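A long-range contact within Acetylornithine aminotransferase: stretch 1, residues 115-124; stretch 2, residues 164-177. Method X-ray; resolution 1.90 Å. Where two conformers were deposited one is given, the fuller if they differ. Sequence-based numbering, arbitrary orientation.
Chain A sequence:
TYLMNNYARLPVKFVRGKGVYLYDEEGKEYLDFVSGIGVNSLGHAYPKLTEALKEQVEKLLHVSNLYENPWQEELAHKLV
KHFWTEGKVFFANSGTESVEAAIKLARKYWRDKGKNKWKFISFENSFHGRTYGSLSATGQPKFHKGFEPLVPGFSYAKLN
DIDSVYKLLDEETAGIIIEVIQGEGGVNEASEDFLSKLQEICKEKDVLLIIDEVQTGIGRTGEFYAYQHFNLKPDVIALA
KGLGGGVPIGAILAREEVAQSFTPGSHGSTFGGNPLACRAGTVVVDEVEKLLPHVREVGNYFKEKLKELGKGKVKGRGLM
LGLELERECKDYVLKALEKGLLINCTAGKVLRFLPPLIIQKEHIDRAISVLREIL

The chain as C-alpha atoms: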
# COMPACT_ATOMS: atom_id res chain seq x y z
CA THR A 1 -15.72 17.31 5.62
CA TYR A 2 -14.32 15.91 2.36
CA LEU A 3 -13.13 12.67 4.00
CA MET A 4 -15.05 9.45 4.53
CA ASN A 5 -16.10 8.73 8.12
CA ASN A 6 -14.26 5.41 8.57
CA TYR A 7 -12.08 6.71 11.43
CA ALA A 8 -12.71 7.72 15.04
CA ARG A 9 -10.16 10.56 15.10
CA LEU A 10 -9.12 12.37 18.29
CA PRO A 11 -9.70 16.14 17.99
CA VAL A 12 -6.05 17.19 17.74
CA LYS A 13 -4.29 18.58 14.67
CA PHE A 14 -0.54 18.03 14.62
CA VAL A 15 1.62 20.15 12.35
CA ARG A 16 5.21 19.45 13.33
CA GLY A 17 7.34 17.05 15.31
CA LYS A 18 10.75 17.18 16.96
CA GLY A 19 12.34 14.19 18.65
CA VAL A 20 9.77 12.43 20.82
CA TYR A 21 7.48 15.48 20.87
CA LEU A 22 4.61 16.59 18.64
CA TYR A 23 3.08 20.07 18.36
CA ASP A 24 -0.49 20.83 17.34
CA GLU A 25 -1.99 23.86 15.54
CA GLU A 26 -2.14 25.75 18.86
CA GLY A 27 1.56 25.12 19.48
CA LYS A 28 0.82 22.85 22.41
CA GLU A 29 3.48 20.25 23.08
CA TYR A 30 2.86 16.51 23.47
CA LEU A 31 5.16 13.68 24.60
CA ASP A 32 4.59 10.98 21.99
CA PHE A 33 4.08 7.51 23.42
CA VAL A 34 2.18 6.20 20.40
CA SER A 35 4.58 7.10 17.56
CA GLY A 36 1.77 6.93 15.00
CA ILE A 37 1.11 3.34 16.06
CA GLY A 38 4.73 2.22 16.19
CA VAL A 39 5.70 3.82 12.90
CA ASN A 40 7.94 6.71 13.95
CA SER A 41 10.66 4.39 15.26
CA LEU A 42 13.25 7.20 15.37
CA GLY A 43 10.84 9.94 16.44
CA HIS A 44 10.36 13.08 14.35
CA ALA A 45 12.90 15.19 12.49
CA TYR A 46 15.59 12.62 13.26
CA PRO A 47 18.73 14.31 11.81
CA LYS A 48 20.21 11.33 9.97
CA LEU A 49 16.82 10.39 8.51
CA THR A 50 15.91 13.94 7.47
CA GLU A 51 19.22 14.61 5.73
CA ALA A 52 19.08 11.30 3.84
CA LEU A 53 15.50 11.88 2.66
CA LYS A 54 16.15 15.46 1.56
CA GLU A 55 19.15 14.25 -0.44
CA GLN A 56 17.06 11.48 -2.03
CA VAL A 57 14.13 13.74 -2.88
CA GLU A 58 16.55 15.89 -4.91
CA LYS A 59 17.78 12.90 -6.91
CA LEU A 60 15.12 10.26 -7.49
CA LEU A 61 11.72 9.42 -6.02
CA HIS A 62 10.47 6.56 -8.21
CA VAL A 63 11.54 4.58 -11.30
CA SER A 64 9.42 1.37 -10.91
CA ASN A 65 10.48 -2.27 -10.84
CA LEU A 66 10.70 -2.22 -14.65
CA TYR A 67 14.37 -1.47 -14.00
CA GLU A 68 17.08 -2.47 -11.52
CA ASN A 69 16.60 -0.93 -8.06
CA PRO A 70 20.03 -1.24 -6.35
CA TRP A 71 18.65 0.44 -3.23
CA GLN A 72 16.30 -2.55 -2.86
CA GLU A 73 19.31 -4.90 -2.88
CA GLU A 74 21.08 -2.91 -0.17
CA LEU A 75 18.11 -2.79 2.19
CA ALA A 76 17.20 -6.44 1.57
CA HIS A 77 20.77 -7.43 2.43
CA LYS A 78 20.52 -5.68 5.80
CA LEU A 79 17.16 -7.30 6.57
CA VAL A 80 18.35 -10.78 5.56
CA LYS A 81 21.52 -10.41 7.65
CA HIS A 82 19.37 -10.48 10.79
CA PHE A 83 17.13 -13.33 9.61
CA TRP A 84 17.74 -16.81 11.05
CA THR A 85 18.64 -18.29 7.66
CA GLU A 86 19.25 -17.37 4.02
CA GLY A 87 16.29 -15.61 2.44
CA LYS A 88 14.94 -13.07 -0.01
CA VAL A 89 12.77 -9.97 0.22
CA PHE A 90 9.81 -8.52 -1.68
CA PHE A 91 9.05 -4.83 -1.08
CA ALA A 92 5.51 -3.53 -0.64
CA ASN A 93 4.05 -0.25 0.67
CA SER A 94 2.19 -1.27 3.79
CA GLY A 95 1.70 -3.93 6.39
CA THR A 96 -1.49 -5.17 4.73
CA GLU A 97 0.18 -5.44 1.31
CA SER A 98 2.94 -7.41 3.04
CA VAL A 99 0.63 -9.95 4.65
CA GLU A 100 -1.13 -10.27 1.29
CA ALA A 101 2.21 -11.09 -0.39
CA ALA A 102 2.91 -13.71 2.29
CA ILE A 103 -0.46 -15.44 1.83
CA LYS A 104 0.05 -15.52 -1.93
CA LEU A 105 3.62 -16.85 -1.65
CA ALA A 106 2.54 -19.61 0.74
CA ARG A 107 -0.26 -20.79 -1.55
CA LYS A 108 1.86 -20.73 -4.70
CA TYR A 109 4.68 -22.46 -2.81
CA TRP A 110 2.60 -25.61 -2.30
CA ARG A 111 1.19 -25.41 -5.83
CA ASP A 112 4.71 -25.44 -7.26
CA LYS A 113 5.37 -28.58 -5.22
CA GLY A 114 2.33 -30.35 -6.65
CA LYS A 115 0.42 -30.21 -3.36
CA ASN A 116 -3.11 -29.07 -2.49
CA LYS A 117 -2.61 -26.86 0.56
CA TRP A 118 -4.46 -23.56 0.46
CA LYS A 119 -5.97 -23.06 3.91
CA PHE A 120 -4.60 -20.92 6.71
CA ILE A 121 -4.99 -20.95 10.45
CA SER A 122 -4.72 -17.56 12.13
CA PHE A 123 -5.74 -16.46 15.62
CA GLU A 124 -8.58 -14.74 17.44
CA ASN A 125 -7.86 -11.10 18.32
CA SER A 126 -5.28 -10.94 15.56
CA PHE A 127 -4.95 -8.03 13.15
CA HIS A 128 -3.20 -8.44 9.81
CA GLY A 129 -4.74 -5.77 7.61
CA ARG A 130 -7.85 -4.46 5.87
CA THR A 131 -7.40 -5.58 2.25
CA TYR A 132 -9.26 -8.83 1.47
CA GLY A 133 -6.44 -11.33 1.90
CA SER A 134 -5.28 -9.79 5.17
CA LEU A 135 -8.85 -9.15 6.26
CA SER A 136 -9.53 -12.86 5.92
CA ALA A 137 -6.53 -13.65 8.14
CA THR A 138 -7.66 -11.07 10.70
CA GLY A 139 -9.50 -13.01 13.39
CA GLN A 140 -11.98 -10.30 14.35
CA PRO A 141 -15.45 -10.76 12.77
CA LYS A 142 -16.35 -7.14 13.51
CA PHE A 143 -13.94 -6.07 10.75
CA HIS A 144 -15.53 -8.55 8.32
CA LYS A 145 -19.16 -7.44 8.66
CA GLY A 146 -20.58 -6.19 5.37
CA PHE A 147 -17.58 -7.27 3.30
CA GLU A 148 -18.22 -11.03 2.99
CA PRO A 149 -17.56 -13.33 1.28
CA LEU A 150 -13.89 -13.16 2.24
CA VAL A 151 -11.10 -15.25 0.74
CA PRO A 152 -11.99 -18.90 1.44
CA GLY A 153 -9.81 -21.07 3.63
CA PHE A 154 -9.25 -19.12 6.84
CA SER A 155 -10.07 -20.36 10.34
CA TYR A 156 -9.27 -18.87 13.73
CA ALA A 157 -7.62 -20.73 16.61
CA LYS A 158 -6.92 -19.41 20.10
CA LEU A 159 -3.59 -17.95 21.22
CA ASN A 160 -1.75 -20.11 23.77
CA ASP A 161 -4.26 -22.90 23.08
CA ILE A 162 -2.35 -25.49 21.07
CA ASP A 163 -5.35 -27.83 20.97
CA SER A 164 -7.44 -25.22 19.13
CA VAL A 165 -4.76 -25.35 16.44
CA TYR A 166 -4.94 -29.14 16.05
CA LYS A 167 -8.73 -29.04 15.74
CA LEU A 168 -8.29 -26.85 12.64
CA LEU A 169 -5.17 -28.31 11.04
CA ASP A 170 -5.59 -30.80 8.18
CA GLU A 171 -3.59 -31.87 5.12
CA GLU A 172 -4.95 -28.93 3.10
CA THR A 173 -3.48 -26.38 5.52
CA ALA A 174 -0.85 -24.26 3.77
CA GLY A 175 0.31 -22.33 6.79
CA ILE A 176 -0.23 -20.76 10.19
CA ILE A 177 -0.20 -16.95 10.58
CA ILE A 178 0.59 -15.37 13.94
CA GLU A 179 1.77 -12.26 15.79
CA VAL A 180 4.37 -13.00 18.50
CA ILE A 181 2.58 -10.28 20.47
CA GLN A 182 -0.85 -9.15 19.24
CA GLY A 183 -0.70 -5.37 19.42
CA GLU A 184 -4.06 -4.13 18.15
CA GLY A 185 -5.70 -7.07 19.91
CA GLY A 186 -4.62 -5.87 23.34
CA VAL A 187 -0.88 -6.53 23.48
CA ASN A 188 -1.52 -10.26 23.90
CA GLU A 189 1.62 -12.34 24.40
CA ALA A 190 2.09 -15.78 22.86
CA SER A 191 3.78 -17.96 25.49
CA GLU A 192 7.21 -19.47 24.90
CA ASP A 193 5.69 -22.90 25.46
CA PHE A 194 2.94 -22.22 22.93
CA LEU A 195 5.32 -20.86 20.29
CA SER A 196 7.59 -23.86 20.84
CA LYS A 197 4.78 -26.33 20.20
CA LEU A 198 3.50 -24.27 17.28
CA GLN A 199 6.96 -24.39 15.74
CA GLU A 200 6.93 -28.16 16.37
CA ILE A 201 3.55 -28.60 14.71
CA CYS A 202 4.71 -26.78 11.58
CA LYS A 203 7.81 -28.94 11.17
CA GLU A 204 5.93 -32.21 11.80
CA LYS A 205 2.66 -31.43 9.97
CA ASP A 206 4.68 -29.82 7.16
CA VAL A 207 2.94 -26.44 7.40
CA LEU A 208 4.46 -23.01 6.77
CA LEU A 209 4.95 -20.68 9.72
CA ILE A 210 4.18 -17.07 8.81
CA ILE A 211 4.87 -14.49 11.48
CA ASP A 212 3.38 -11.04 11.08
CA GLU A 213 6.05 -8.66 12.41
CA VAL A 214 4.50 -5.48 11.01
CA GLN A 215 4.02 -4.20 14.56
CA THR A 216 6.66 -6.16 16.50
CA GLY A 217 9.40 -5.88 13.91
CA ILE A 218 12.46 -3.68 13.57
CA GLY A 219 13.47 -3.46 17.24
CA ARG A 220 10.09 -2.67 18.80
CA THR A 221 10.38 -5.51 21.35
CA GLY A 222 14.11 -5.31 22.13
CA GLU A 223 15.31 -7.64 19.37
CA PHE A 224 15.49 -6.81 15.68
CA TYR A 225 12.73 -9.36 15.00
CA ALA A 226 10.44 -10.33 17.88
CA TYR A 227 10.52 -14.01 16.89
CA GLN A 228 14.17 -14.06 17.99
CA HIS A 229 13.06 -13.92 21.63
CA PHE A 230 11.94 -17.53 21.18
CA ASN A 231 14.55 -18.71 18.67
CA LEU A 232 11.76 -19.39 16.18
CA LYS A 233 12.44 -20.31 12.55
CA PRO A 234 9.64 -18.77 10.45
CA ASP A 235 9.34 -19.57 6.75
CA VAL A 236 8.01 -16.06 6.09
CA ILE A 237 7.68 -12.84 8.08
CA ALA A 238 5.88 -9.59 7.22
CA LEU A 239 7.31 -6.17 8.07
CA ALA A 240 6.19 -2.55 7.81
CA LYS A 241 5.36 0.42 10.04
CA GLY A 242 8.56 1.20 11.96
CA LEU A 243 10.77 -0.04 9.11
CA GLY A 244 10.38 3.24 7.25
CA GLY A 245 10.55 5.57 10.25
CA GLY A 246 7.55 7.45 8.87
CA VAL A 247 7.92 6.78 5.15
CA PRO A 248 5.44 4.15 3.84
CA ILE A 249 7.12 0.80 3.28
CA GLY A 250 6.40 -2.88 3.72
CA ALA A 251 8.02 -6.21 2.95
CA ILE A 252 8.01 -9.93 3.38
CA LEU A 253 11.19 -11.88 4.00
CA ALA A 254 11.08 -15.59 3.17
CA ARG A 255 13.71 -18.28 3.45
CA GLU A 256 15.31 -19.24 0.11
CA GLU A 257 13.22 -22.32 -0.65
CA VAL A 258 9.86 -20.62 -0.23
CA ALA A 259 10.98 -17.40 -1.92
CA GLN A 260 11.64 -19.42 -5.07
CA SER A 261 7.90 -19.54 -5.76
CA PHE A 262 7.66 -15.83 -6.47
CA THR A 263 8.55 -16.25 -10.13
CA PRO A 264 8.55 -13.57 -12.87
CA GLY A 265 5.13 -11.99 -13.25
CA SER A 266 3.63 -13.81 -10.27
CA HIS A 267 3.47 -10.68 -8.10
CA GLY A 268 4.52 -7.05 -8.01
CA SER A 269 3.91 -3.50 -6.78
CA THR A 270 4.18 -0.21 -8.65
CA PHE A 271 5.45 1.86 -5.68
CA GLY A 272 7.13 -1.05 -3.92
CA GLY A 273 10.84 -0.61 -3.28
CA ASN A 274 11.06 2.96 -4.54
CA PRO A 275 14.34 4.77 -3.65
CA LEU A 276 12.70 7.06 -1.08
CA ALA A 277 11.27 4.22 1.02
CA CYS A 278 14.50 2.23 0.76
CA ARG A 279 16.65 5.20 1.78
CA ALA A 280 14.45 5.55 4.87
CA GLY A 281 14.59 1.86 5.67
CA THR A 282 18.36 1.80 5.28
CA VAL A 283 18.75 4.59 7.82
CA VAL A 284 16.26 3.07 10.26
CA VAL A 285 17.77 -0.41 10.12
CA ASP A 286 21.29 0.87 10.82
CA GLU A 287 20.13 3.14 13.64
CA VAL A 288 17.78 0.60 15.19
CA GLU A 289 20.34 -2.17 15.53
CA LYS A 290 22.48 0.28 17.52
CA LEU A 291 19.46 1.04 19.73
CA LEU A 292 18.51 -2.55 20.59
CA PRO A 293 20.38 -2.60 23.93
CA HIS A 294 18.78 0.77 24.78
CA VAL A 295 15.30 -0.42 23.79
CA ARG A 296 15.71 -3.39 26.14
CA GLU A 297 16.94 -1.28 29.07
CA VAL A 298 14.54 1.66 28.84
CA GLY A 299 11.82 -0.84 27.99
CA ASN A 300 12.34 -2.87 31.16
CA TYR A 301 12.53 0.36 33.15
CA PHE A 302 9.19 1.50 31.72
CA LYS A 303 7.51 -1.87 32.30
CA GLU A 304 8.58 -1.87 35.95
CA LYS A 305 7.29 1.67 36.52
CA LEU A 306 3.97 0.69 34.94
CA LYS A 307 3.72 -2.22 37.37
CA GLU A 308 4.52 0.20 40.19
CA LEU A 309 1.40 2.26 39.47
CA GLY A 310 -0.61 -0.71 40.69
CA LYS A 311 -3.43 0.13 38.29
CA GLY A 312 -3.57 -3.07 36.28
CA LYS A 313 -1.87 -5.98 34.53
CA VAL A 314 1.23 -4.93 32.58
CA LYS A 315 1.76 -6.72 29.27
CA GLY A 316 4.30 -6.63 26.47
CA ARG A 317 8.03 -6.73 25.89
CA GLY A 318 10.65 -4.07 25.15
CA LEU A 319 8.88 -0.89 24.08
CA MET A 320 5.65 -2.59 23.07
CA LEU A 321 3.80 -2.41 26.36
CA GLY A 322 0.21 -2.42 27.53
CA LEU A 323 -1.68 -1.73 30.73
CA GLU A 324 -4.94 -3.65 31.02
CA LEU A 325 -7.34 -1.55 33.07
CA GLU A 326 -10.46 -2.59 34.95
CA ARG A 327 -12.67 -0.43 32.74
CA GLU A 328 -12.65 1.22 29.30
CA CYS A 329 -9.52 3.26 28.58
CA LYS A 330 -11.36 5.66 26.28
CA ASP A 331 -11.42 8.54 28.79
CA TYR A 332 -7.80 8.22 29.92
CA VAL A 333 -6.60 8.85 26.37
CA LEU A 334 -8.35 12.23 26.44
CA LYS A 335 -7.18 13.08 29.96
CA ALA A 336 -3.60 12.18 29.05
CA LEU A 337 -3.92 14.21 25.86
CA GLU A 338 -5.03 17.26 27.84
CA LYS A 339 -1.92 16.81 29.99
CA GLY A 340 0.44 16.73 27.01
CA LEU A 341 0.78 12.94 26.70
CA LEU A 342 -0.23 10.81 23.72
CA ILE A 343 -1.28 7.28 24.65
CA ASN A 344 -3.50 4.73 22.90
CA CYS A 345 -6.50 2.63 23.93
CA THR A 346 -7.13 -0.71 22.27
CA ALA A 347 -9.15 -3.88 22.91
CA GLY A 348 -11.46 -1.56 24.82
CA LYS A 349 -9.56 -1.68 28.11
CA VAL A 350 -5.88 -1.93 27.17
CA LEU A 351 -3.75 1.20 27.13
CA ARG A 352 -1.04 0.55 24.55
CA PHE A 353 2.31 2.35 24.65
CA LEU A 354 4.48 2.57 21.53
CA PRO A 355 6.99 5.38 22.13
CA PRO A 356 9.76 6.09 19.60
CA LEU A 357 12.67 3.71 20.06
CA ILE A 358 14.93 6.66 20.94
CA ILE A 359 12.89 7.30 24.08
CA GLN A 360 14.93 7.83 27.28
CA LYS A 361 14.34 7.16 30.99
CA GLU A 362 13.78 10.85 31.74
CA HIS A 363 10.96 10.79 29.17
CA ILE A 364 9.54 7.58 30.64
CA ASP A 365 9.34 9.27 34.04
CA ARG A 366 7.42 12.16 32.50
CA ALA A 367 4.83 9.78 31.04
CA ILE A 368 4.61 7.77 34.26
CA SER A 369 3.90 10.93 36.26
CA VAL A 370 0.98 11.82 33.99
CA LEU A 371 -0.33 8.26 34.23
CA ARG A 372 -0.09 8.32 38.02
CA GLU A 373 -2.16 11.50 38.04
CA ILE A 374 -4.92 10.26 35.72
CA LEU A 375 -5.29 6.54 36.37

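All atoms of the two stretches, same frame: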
# COMPACT_ATOMS: atom_id res chain seq x y z
N LYS A 115 1.29 -29.88 -4.49
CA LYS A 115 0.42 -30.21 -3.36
C LYS A 115 -0.81 -29.31 -3.28
O LYS A 115 -0.83 -28.19 -3.78
CB LYS A 115 1.24 -30.12 -2.08
CG LYS A 115 2.37 -31.15 -2.05
CD LYS A 115 3.10 -31.17 -0.70
CE LYS A 115 4.24 -32.21 -0.67
NZ LYS A 115 4.92 -32.16 0.62
N ASN A 116 -1.86 -29.81 -2.63
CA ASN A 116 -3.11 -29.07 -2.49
C ASN A 116 -3.33 -28.48 -1.10
O ASN A 116 -4.24 -28.89 -0.38
CB ASN A 116 -4.29 -29.97 -2.87
CG ASN A 116 -5.63 -29.26 -2.77
OD1 ASN A 116 -5.83 -28.20 -3.36
ND2 ASN A 116 -6.55 -29.84 -2.01
N LYS A 117 -2.49 -27.52 -0.73
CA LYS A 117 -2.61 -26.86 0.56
C LYS A 117 -2.91 -25.40 0.28
O LYS A 117 -2.11 -24.70 -0.33
CB LYS A 117 -1.30 -26.97 1.34
CG LYS A 117 -0.88 -28.40 1.66
CD LYS A 117 0.37 -28.40 2.51
CE LYS A 117 0.70 -29.80 2.98
NZ LYS A 117 1.78 -29.77 4.01
N TRP A 118 -4.08 -24.94 0.71
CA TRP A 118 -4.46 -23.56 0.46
C TRP A 118 -5.14 -22.87 1.64
O TRP A 118 -5.50 -21.70 1.55
CB TRP A 118 -5.36 -23.47 -0.78
CG TRP A 118 -6.54 -24.39 -0.64
CD1 TRP A 118 -6.57 -25.73 -0.90
CD2 TRP A 118 -7.83 -24.05 -0.11
NE1 TRP A 118 -7.80 -26.25 -0.57
CE2 TRP A 118 -8.59 -25.24 -0.08
CE3 TRP A 118 -8.42 -22.86 0.34
CZ2 TRP A 118 -9.91 -25.28 0.39
CZ3 TRP A 118 -9.73 -22.90 0.81
CH2 TRP A 118 -10.46 -24.10 0.83
N LYS A 119 -5.33 -23.61 2.73
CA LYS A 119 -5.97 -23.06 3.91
C LYS A 119 -4.96 -22.45 4.88
O LYS A 119 -3.78 -22.77 4.85
CB LYS A 119 -6.77 -24.14 4.65
CG LYS A 119 -7.86 -24.81 3.83
CD LYS A 119 -8.63 -25.81 4.68
CE LYS A 119 -9.69 -26.53 3.85
NZ LYS A 119 -10.47 -27.48 4.68
N PHE A 120 -5.45 -21.56 5.73
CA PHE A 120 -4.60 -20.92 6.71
C PHE A 120 -5.29 -20.88 8.05
O PHE A 120 -6.51 -20.75 8.13
CB PHE A 120 -4.28 -19.48 6.28
CG PHE A 120 -3.43 -19.38 5.06
CD1 PHE A 120 -2.05 -19.45 5.16
CD2 PHE A 120 -4.01 -19.24 3.81
CE1 PHE A 120 -1.25 -19.37 4.01
CE2 PHE A 120 -3.23 -19.17 2.67
CZ PHE A 120 -1.85 -19.23 2.77
N ILE A 121 -4.49 -21.01 9.10
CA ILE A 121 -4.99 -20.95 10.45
C ILE A 121 -4.38 -19.69 11.05
O ILE A 121 -3.16 -19.55 11.07
CB ILE A 121 -4.54 -22.15 11.30
CG1 ILE A 121 -5.17 -23.44 10.76
CG2 ILE A 121 -4.91 -21.93 12.76
CD1 ILE A 121 -4.72 -24.70 11.49
N SER A 122 -5.22 -18.77 11.49
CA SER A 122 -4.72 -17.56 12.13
C SER A 122 -5.34 -17.57 13.52
O SER A 122 -5.94 -18.57 13.92
CB SER A 122 -5.13 -16.30 11.35
OG SER A 122 -6.53 -16.17 11.25
N PHE A 123 -5.21 -16.48 14.26
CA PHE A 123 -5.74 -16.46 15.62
C PHE A 123 -6.75 -15.38 15.96
O PHE A 123 -6.80 -14.33 15.32
CB PHE A 123 -4.56 -16.38 16.60
CG PHE A 123 -3.68 -17.59 16.57
CD1 PHE A 123 -3.98 -18.70 17.36
CD2 PHE A 123 -2.57 -17.64 15.74
CE1 PHE A 123 -3.18 -19.84 17.32
CE2 PHE A 123 -1.78 -18.78 15.68
CZ PHE A 123 -2.08 -19.89 16.48
N GLU A 124 -7.57 -15.68 16.96
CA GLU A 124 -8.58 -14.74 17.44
C GLU A 124 -7.84 -13.53 18.00
O GLU A 124 -6.76 -13.67 18.58
CB GLU A 124 -9.43 -15.40 18.53
CG GLU A 124 -10.57 -16.25 17.99
CD GLU A 124 -11.32 -17.00 19.07
OE1 GLU A 124 -11.41 -16.49 20.21
OE2 GLU A 124 -11.82 -18.11 18.79
N SER A 164 -6.56 -25.91 20.07
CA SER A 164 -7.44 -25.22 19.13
C SER A 164 -6.80 -25.23 17.75
O SER A 164 -7.50 -25.15 16.73
CB SER A 164 -7.71 -23.78 19.58
OG SER A 164 -6.54 -22.98 19.50
N VAL A 165 -5.48 -25.32 17.71
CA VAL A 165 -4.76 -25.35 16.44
C VAL A 165 -4.93 -26.72 15.79
O VAL A 165 -5.21 -26.82 14.59
CB VAL A 165 -3.24 -25.07 16.65
CG1 VAL A 165 -2.52 -25.10 15.31
CG2 VAL A 165 -3.05 -23.72 17.32
N TYR A 166 -4.78 -27.79 16.57
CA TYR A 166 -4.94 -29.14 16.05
C TYR A 166 -6.34 -29.37 15.49
O TYR A 166 -6.50 -29.99 14.44
CB TYR A 166 -4.66 -30.18 17.14
CG TYR A 166 -3.24 -30.22 17.63
CD1 TYR A 166 -2.19 -30.54 16.76
CD2 TYR A 166 -2.94 -29.95 18.96
CE1 TYR A 166 -0.87 -30.61 17.22
CE2 TYR A 166 -1.62 -30.01 19.43
CZ TYR A 166 -0.60 -30.34 18.56
OH TYR A 166 0.69 -30.40 19.03
N LYS A 167 -7.35 -28.86 16.18
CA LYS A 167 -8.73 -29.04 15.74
C LYS A 167 -9.01 -28.40 14.38
O LYS A 167 -10.03 -28.69 13.75
CB LYS A 167 -9.70 -28.45 16.77
CG LYS A 167 -9.54 -29.03 18.17
N LEU A 168 -8.10 -27.54 13.92
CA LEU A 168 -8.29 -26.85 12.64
C LEU A 168 -7.27 -27.24 11.59
O LEU A 168 -7.44 -26.92 10.41
CB LEU A 168 -8.24 -25.33 12.86
CG LEU A 168 -9.26 -24.70 13.80
CD1 LEU A 168 -8.90 -23.25 14.06
CD2 LEU A 168 -10.66 -24.80 13.20
N LEU A 169 -6.21 -27.93 11.99
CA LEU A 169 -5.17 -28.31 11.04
C LEU A 169 -5.44 -29.64 10.33
O LEU A 169 -5.70 -30.66 10.97
CB LEU A 169 -3.82 -28.36 11.75
CG LEU A 169 -2.56 -28.33 10.87
CD1 LEU A 169 -1.36 -27.94 11.72
CD2 LEU A 169 -2.33 -29.69 10.21
N ASP A 170 -5.39 -29.61 9.00
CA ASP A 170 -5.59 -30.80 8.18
C ASP A 170 -4.52 -30.81 7.11
O ASP A 170 -3.62 -29.97 7.13
CB ASP A 170 -6.99 -30.81 7.55
CG ASP A 170 -7.29 -29.56 6.75
OD1 ASP A 170 -6.52 -29.23 5.83
OD2 ASP A 170 -8.31 -28.91 7.05
N GLU A 171 -4.60 -31.75 6.17
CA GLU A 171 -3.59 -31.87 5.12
C GLU A 171 -3.71 -30.79 4.02
O GLU A 171 -2.88 -30.68 3.13
CB GLU A 171 -3.66 -33.28 4.52
CG GLU A 171 -5.03 -33.61 3.92
CD GLU A 171 -6.02 -33.84 5.04
OE1 GLU A 171 -5.70 -34.57 5.97
OE2 GLU A 171 -7.12 -33.31 4.96
N GLU A 172 -4.79 -30.00 4.09
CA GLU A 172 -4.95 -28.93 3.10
C GLU A 172 -4.51 -27.57 3.66
O GLU A 172 -4.66 -26.52 3.04
CB GLU A 172 -6.43 -28.87 2.68
CG GLU A 172 -6.84 -30.05 1.79
CD GLU A 172 -8.28 -29.88 1.37
OE1 GLU A 172 -8.58 -28.91 0.68
OE2 GLU A 172 -9.09 -30.75 1.68
N THR A 173 -3.98 -27.61 4.90
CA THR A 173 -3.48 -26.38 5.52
C THR A 173 -2.13 -25.97 4.94
O THR A 173 -1.16 -26.72 4.98
CB THR A 173 -3.34 -26.62 7.02
OG1 THR A 173 -4.60 -27.01 7.56
CG2 THR A 173 -2.88 -25.33 7.72
N ALA A 174 -2.07 -24.76 4.38
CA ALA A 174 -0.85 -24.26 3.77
C ALA A 174 0.08 -23.61 4.78
O ALA A 174 1.30 -23.69 4.66
CB ALA A 174 -1.19 -23.27 2.66
N GLY A 175 -0.51 -22.98 5.79
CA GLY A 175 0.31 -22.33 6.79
C GLY A 175 -0.45 -21.76 7.97
O GLY A 175 -1.68 -21.71 7.98
N ILE A 176 0.31 -21.35 8.97
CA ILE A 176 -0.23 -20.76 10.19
C ILE A 176 0.32 -19.33 10.27
O ILE A 176 1.52 -19.11 10.10
CB ILE A 176 0.21 -21.55 11.43
CG1 ILE A 176 -0.34 -22.98 11.35
CG2 ILE A 176 -0.28 -20.87 12.70
CD1 ILE A 176 -0.01 -23.85 12.54
N ILE A 177 -0.57 -18.36 10.50
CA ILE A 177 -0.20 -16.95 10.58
C ILE A 177 -0.36 -16.46 12.02
O ILE A 177 -1.42 -16.63 12.62
CB ILE A 177 -1.12 -16.09 9.68
CG1 ILE A 177 -1.10 -16.64 8.25
CG2 ILE A 177 -0.67 -14.64 9.70
CD1 ILE A 177 -2.14 -16.00 7.34
O HOH W 1 -0.79 -29.44 5.76
O HOH W 2 -2.88 -14.49 13.53

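The backbone does most of the polar work here. Strands 119-123 and 173-177 run parallel, 23° apart in direction, and their amides alternate as a parallel pair requires: Ile121 N donates to Gly175 O (3.1 Å), and Ile177 N donates to Ile121 O (2.9 Å). Near the start the ladder is interrupted by a bulge. Lys119 O accepts from Ala174 N at 2.7 Å and only weakly from Gly175 N at 3.4 Å, while Glu172 O accepts from both Trp118 N (2.9 Å) and Lys119 N (3.0 Å). One carbonyl on each side thus serves two amides, and the register shifts by one between Lys119 and Phe120.

Side chains reinforce this end. Trp118 points its CA-to-CB bond away, yet its p rotamer brings the indole back, so that NE1 donates to Glu172 OE1 at 3.0 Å, at the ring edge. Lys119, extended, reaches a salt bridge from NZ to Asp170 OD2 at 3.5 Å. Asp170 also organizes the type I turn leading into the second strand: its OD1 accepts from Glu172 N (2.6 Å), and its own N donates to Thr173 OG1 (3.1 Å). A water joins Lys117 NZ, by a weak bond, to the carbonyls of Asp170 and Thr173.

Packing lies on both faces of the sheet. On the face of Lys119 and Thr173, Ile121 buries 152 Å², its extended m,t side chain placing CD1 3.8 Å from both Leu168 CB and Leu169 CB. On the other, Ala174 CB sits over the Phe120 ring, 4.1 Å from CZ; Gly175 has no side chain beside that ring, and an ideal CB would lie at an ordinary contact distance, 3.7 Å from Phe120 CE1. At the far end, the Phe123 ring touches both helix and strand, with CE1 3.9 Å from Val165 CG2 and CE2 3.9 Å from Ile176 CG2.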